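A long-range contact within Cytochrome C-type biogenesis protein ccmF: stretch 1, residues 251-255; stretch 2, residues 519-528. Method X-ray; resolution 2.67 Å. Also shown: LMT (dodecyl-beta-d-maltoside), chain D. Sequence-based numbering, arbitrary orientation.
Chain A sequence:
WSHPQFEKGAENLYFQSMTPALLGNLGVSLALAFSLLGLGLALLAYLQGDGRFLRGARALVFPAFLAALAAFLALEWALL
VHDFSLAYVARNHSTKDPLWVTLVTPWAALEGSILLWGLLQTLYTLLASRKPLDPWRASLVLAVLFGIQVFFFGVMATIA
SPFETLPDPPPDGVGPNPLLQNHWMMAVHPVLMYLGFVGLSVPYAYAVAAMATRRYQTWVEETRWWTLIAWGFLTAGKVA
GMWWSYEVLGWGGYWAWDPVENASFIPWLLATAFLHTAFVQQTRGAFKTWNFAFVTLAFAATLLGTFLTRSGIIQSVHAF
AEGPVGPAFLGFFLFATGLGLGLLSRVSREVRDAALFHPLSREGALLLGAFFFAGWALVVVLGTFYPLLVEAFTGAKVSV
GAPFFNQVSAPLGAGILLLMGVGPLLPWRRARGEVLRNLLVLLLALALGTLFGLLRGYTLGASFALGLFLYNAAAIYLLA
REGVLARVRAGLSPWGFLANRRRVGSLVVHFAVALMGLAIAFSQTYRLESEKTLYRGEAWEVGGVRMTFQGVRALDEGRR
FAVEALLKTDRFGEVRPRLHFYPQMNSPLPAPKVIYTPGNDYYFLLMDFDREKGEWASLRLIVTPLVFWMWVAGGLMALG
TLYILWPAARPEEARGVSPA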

ATOM      1  N   TRP A 251     -14.794   9.134  -8.321  1.00 76.03           N
ATOM      2  CA  TRP A 251     -16.048   8.399  -8.355  1.00 90.54           C
ATOM      3  C   TRP A 251     -16.677   8.368  -6.969  1.00 79.12           C
ATOM      4  O   TRP A 251     -17.336   7.397  -6.588  1.00 80.47           O
ATOM      5  CB  TRP A 251     -15.868   6.993  -8.920  1.00103.64           C
ATOM      6  CG  TRP A 251     -16.105   6.973 -10.393  1.00117.20           C
ATOM      7  CD1 TRP A 251     -15.170   6.884 -11.385  1.00126.49           C
ATOM      8  CD2 TRP A 251     -17.368   7.149 -11.045  1.00121.73           C
ATOM      9  NE1 TRP A 251     -15.785   6.939 -12.617  1.00129.60           N
ATOM     10  CE2 TRP A 251     -17.134   7.107 -12.433  1.00123.53           C
ATOM     11  CE3 TRP A 251     -18.682   7.312 -10.586  1.00116.23           C
ATOM     12  CZ2 TRP A 251     -18.165   7.226 -13.366  1.00114.28           C
ATOM     13  CZ3 TRP A 251     -19.697   7.434 -11.506  1.00109.07           C
ATOM     14  CH2 TRP A 251     -19.437   7.389 -12.881  1.00107.83           C
ATOM     15  N   GLY A 252     -16.469   9.459  -6.234  1.00 74.42           N
ATOM     16  CA  GLY A 252     -17.192   9.760  -4.998  1.00 64.86           C
ATOM     17  C   GLY A 252     -17.033   8.757  -3.880  1.00 57.29           C
ATOM     18  O   GLY A 252     -17.990   8.497  -3.147  1.00 63.52           O
ATOM     19  N   GLY A 253     -15.848   8.192  -3.723  1.00 62.12           N
ATOM     20  CA  GLY A 253     -15.670   7.203  -2.681  1.00 53.43           C
ATOM     21  C   GLY A 253     -14.207   6.903  -2.480  1.00 47.14           C
ATOM     22  O   GLY A 253     -13.432   6.954  -3.438  1.00 55.30           O
ATOM     23  N   TYR A 254     -13.810   6.565  -1.258  1.00 41.19           N
ATOM     24  CA  TYR A 254     -12.411   6.310  -0.968  1.00 37.09           C
ATOM     25  C   TYR A 254     -12.044   4.847  -1.144  1.00 32.00           C
ATOM     26  O   TYR A 254     -10.865   4.534  -1.328  1.00 47.47           O
ATOM     27  CB  TYR A 254     -12.070   6.773   0.459  1.00 50.06           C
ATOM     28  CG  TYR A 254     -13.096   6.435   1.538  1.00 54.57           C
ATOM     29  CD1 TYR A 254     -13.214   5.139   2.048  1.00 66.15           C
ATOM     30  CD2 TYR A 254     -13.942   7.415   2.045  1.00 39.79           C
ATOM     31  CE1 TYR A 254     -14.145   4.834   3.032  1.00 59.14           C
ATOM     32  CE2 TYR A 254     -14.871   7.123   3.031  1.00 42.17           C
ATOM     33  CZ  TYR A 254     -14.970   5.832   3.517  1.00 53.22           C
ATOM     34  OH  TYR A 254     -15.901   5.545   4.488  1.00 61.91           O
ATOM     35  N   TRP A 255     -13.026   3.952  -1.181  1.00 25.39           N
ATOM     36  CA  TRP A 255     -12.750   2.527  -1.124  1.00 32.94           C
ATOM     37  C   TRP A 255     -13.556   1.812  -2.191  1.00 52.00           C
ATOM     38  O   TRP A 255     -14.728   2.122  -2.408  1.00 73.46           O
ATOM     39  CB  TRP A 255     -13.105   1.941   0.243  1.00 36.86           C
ATOM     40  CG  TRP A 255     -12.457   0.622   0.501  1.00 43.77           C
ATOM     41  CD1 TRP A 255     -12.950  -0.616   0.201  1.00 51.33           C
ATOM     42  CD2 TRP A 255     -11.192   0.411   1.120  1.00 38.53           C
ATOM     43  NE1 TRP A 255     -12.062  -1.581   0.590  1.00 44.76           N
ATOM     44  CE2 TRP A 255     -10.974  -0.977   1.161  1.00 43.92           C
ATOM     45  CE3 TRP A 255     -10.217   1.262   1.640  1.00 41.52           C
ATOM     46  CZ2 TRP A 255      -9.826  -1.527   1.703  1.00 56.08           C
ATOM     47  CZ3 TRP A 255      -9.084   0.715   2.179  1.00 51.43           C
ATOM     48  CH2 TRP A 255      -8.893  -0.664   2.205  1.00 58.69           C
ATOM     49  N   ALA A 519     -14.071   8.253  11.399  1.00 61.52           N
ATOM     50  CA  ALA A 519     -14.322   8.942  10.131  1.00 43.50           C
ATOM     51  C   ALA A 519     -14.981   8.024   9.100  1.00 39.06           C
ATOM     52  O   ALA A 519     -15.914   8.431   8.396  1.00 41.06           O
ATOM     53  CB  ALA A 519     -13.007   9.513   9.590  1.00 36.14           C
ATOM     54  N   ILE A 520     -14.540   6.762   9.039  1.00 35.56           N
ATOM     55  CA  ILE A 520     -15.092   5.802   8.085  1.00 42.49           C
ATOM     56  C   ILE A 520     -16.521   5.428   8.447  1.00 50.19           C
ATOM     57  O   ILE A 520     -17.393   5.409   7.567  1.00 66.86           O
ATOM     58  CB  ILE A 520     -14.168   4.574   7.966  1.00 49.28           C
ATOM     59  CG1 ILE A 520     -12.762   5.055   7.572  1.00 58.21           C
ATOM     60  CG2 ILE A 520     -14.739   3.493   7.016  1.00 49.07           C
ATOM     61  CD1 ILE A 520     -11.809   4.000   7.111  1.00 54.39           C
ATOM     62  N   ALA A 521     -16.810   5.203   9.742  1.00 45.18           N
ATOM     63  CA  ALA A 521     -18.185   4.848  10.098  1.00 35.88           C
ATOM     64  C   ALA A 521     -19.136   6.035   9.940  1.00 44.66           C
ATOM     65  O   ALA A 521     -20.281   5.861   9.495  1.00 54.46           O
ATOM     66  CB  ALA A 521     -18.235   4.289  11.511  1.00 28.26           C
ATOM     67  N   PHE A 522     -18.655   7.251  10.226  1.00 36.10           N
ATOM     68  CA  PHE A 522     -19.490   8.440  10.065  1.00 31.43           C
ATOM     69  C   PHE A 522     -19.734   8.786   8.591  1.00 33.98           C
ATOM     70  O   PHE A 522     -20.817   9.281   8.242  1.00 42.77           O
ATOM     71  CB  PHE A 522     -18.867   9.623  10.817  1.00 26.99           C
ATOM     72  CG  PHE A 522     -19.403   9.797  12.222  1.00 27.46           C
ATOM     73  CD1 PHE A 522     -18.804   9.155  13.292  1.00 36.28           C
ATOM     74  CD2 PHE A 522     -20.506  10.595  12.456  1.00 28.26           C
ATOM     75  CE1 PHE A 522     -19.289   9.310  14.580  1.00 27.64           C
ATOM     76  CE2 PHE A 522     -21.002  10.756  13.735  1.00 34.54           C
ATOM     77  CZ  PHE A 522     -20.386  10.109  14.799  1.00 28.43           C
ATOM     78  N   SER A 523     -18.742   8.547   7.713  1.00 32.01           N
ATOM     79  CA  SER A 523     -18.942   8.809   6.285  1.00 27.70           C
ATOM     80  C   SER A 523     -19.730   7.691   5.605  1.00 52.84           C
ATOM     81  O   SER A 523     -20.452   7.941   4.630  1.00 56.56           O
ATOM     82  CB  SER A 523     -17.597   9.024   5.591  1.00 26.10           C
ATOM     83  OG  SER A 523     -16.757   7.893   5.706  1.00 32.10           O
ATOM     84  N   GLN A 524     -19.556   6.448   6.063  1.00 53.84           N
ATOM     85  CA  GLN A 524     -20.305   5.321   5.516  1.00 57.82           C
ATOM     86  C   GLN A 524     -21.783   5.403   5.872  1.00 56.42           C
ATOM     87  O   GLN A 524     -22.648   5.087   5.046  1.00 62.85           O
ATOM     88  CB  GLN A 524     -19.709   4.004   6.017  1.00 62.27           C
ATOM     89  CG  GLN A 524     -18.540   3.469   5.189  1.00 67.97           C
ATOM     90  CD  GLN A 524     -18.893   3.259   3.727  1.00 77.37           C
ATOM     91  OE1 GLN A 524     -19.964   2.747   3.399  1.00 94.38           O
ATOM     92  NE2 GLN A 524     -17.987   3.654   2.839  1.00 89.86           N
ATOM     93  N   THR A 525     -22.093   5.780   7.117  1.00 61.83           N
ATOM     94  CA  THR A 525     -23.489   5.898   7.525  1.00 57.02           C
ATOM     95  C   THR A 525     -24.170   7.084   6.850  1.00 63.17           C
ATOM     96  O   THR A 525     -25.251   6.948   6.264  1.00 64.37           O
ATOM     97  CB  THR A 525     -23.594   6.020   9.050  1.00 49.47           C
ATOM     98  OG1 THR A 525     -22.501   6.795   9.561  1.00 52.66           O
ATOM     99  CG2 THR A 525     -23.595   4.648   9.710  1.00 48.16           C
ATOM    100  N   TYR A 526     -23.554   8.260   6.937  1.00 64.20           N
ATOM    101  CA  TYR A 526     -24.266   9.525   6.764  1.00 52.32           C
ATOM    102  C   TYR A 526     -23.939  10.212   5.443  1.00 55.93           C
ATOM    103  O   TYR A 526     -23.448  11.333   5.415  1.00 61.14           O
ATOM    104  CB  TYR A 526     -23.948  10.446   7.929  1.00 46.90           C
ATOM    105  CG  TYR A 526     -24.689  10.036   9.141  1.00 55.18           C
ATOM    106  CD1 TYR A 526     -26.022   9.670   9.033  1.00 62.16           C
ATOM    107  CD2 TYR A 526     -24.088  10.036  10.394  1.00 53.53           C
ATOM    108  CE1 TYR A 526     -26.735   9.292  10.115  1.00 67.07           C
ATOM    109  CE2 TYR A 526     -24.804   9.648  11.506  1.00 53.38           C
ATOM    110  CZ  TYR A 526     -26.134   9.281  11.346  1.00 66.35           C
ATOM    111  OH  TYR A 526     -26.911   8.882  12.392  1.00 78.11           O
ATOM    112  N   ARG A 527     -24.297   9.585   4.332  1.00 52.59           N
ATOM    113  CA  ARG A 527     -23.953  10.211   3.067  1.00 54.00           C
ATOM    114  C   ARG A 527     -25.160  10.263   2.143  1.00 67.70           C
ATOM    115  O   ARG A 527     -25.968   9.329   2.097  1.00 87.47           O
ATOM    116  CB  ARG A 527     -22.743   9.516   2.437  1.00 50.31           C
ATOM    117  CG  ARG A 527     -22.934   8.377   1.473  1.00 55.12           C
ATOM    118  CD  ARG A 527     -21.577   8.061   0.879  1.00 59.54           C
ATOM    119  NE  ARG A 527     -21.633   7.859  -0.559  1.00 64.50           N
ATOM    120  CZ  ARG A 527     -20.569   7.875  -1.350  1.00 63.98           C
ATOM    121  NH1 ARG A 527     -20.717   7.811  -2.665  1.00 58.92           N
ATOM    122  NH2 ARG A 527     -19.360   8.071  -0.838  1.00 69.42           N
ATOM    123  N   LEU A 528     -25.317  11.401   1.480  1.00 71.20           N
ATOM    124  CA  LEU A 528     -26.409  11.597   0.539  1.00 71.95           C
ATOM    125  C   LEU A 528     -25.884  12.058  -0.810  1.00 70.05           C
ATOM    126  O   LEU A 528     -25.010  12.925  -0.887  1.00 65.10           O
ATOM    127  CB  LEU A 528     -27.478  12.589   1.064  1.00 76.37           C
ATOM    128  CG  LEU A 528     -27.250  14.070   1.374  1.00 76.22           C
ATOM    129  CD1 LEU A 528     -28.569  14.799   1.379  1.00 83.19           C
ATOM    130  CD2 LEU A 528     -26.687  14.188   2.772  1.00 77.10           C
TER
HETATM  131  C1B LMT D 703     -20.995   3.363  -3.278  1.00121.70           C
HETATM  132  C2B LMT D 703     -22.377   2.639  -3.180  1.00124.61           C
HETATM  133  C3B LMT D 703     -23.522   3.308  -4.010  1.00124.54           C
HETATM  134  C4B LMT D 703     -23.150   4.663  -4.672  1.00125.39           C
HETATM  135  C5B LMT D 703     -21.804   4.428  -5.379  1.00121.64           C
HETATM  136  C6B LMT D 703     -21.438   5.648  -6.213  1.00117.46           C
HETATM  137  O1B LMT D 703     -19.953   2.452  -3.007  1.00119.21           O
HETATM  138  O2B LMT D 703     -22.182   1.346  -3.590  1.00126.01           O
HETATM  139  O3B LMT D 703     -24.669   3.397  -3.272  1.00121.23           O
HETATM  140  O4' LMT D 703     -24.102   5.039  -5.593  1.00129.55           O
HETATM  141  O5B LMT D 703     -20.729   4.052  -4.500  1.00119.16           O
HETATM  142  O6B LMT D 703     -22.391   5.859  -7.174  1.00115.10           O
HETATM  143  C1' LMT D 703     -17.439   1.390   0.282  1.00 78.06           C
HETATM  144  C2' LMT D 703     -18.854   0.731   0.217  1.00 98.14           C
HETATM  145  C3' LMT D 703     -19.479   0.909  -1.205  1.00108.70           C
HETATM  146  C4' LMT D 703     -19.432   2.376  -1.687  1.00110.57           C
HETATM  147  C5' LMT D 703     -17.912   2.685  -1.682  1.00 88.49           C
HETATM  148  C6' LMT D 703     -17.490   3.962  -2.355  1.00 88.58           C
HETATM  149  O1' LMT D 703     -17.073   1.604   1.591  1.00 60.91           O
HETATM  150  O2' LMT D 703     -18.745  -0.612   0.462  1.00102.39           O
HETATM  151  O3' LMT D 703     -20.756   0.438  -1.230  1.00112.59           O
HETATM  152  O5' LMT D 703     -17.442   2.687  -0.342  1.00 75.93           O
HETATM  153  O6' LMT D 703     -17.923   4.968  -1.535  1.00 92.11           O
HETATM  154  C1  LMT D 703     -16.227   0.633   2.190  1.00 51.67           C
HETATM  155  C2  LMT D 703     -15.349   1.392   3.149  1.00 46.64           C
HETATM  156  C3  LMT D 703     -15.007   0.726   4.451  1.00 41.39           C
HETATM  157  C4  LMT D 703     -13.783  -0.141   4.270  1.00 28.47           C
HETATM  158  C5  LMT D 703     -13.421  -0.774   5.581  1.00 28.77           C
HETATM  159  C6  LMT D 703     -11.945  -0.930   5.803  1.00 42.59           C
HETATM  160  C7  LMT D 703     -11.222   0.368   5.573  1.00 34.32           C
HETATM  161  C8  LMT D 703     -10.138   0.516   6.583  1.00 38.73           C
HETATM  162  C9  LMT D 703      -8.824   0.885   5.976  1.00 46.32           C
HETATM  163  C10 LMT D 703      -7.806   0.952   7.075  1.00 47.09           C
HETATM  164  C11 LMT D 703      -6.501   1.425   6.529  1.00 36.97           C
HETATM  165  C12 LMT D 703      -5.761   2.244   7.528  1.00 25.05           C

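Residues at least 266 positions apart in sequence touch here without their backbones coming close: Tyr 254 CA lies 9.5 Å from Ile 520 CA, and Gly 253 CA lies 9.6 Å from Gln 524 CA. Stretch 1 has no regular secondary structure, while stretch 2 is the end of a helix, running to Thr 525, followed by residues that leave helical geometry at Tyr 526. At such a separation side chains must do the bridging, and only 239 Å² is buried in total, so the contact rests on a few well-aimed polar groups.

Trp 251 stays out of it, its side chain well short of stretch 2 and poorly ordered. The first real link is at Gly 252, whose backbone carbonyl is gripped by an arginine from beyond the helix end. Arg 527 NH1 and NH2 both donate to Gly 252 O, at 2.9 and 2.7 Å, and the oxygen lies near the guanidinium plane, where the N-H bonds point. One acceptor shared by two donors bends both bonds, to angles of 137° and 143°. The positive phi of Gly 252, 61°, is a conformation that by itself favours glycine.

Gly 253 adds little contact with stretch 2, its CA sitting 4.2 Å from Arg 527 NH2. Its lack of a side chain matters more for the detergent: an ideal CB would fall 2.3 Å from LMT O6', a clear clash.

Tyr 254 is the main bridge, with 93 Å² covered by the other stretch. Its CA-to-CB bond points toward the helix, and chi1 in the p well carries the phenol to a hydroxyl-level meeting with three residues. Tyr 254 OH donates to Ser 523 OG at 2.8 Å, with OG at the ring edge, near its plane, and accepts from Gln 524 NE2 at 3.3 Å. The hydroxyl thus serves as donor and acceptor at once, a compact way to tie a loop to adjacent helix positions. Ile 520 supplies the apolar part, its CG2 4.2 Å from Tyr 254 CZ.

Gln 524 starts sideways, but its m, m rotamer brings the amide nearer to stretch 1. Its NE2 also makes a weak hydrogen bond to LMT O5' at 3.4 Å, joining the detergent to this junction. The alkyl chain continues the apolar packing, with LMT C2 3.6 Å from Tyr 254 CE1 and LMT C3 3.8 Å from Ile 520 CG2.

Trp 255 closes the stretch without touching the helix; LMT C7 lies over one face of its ring.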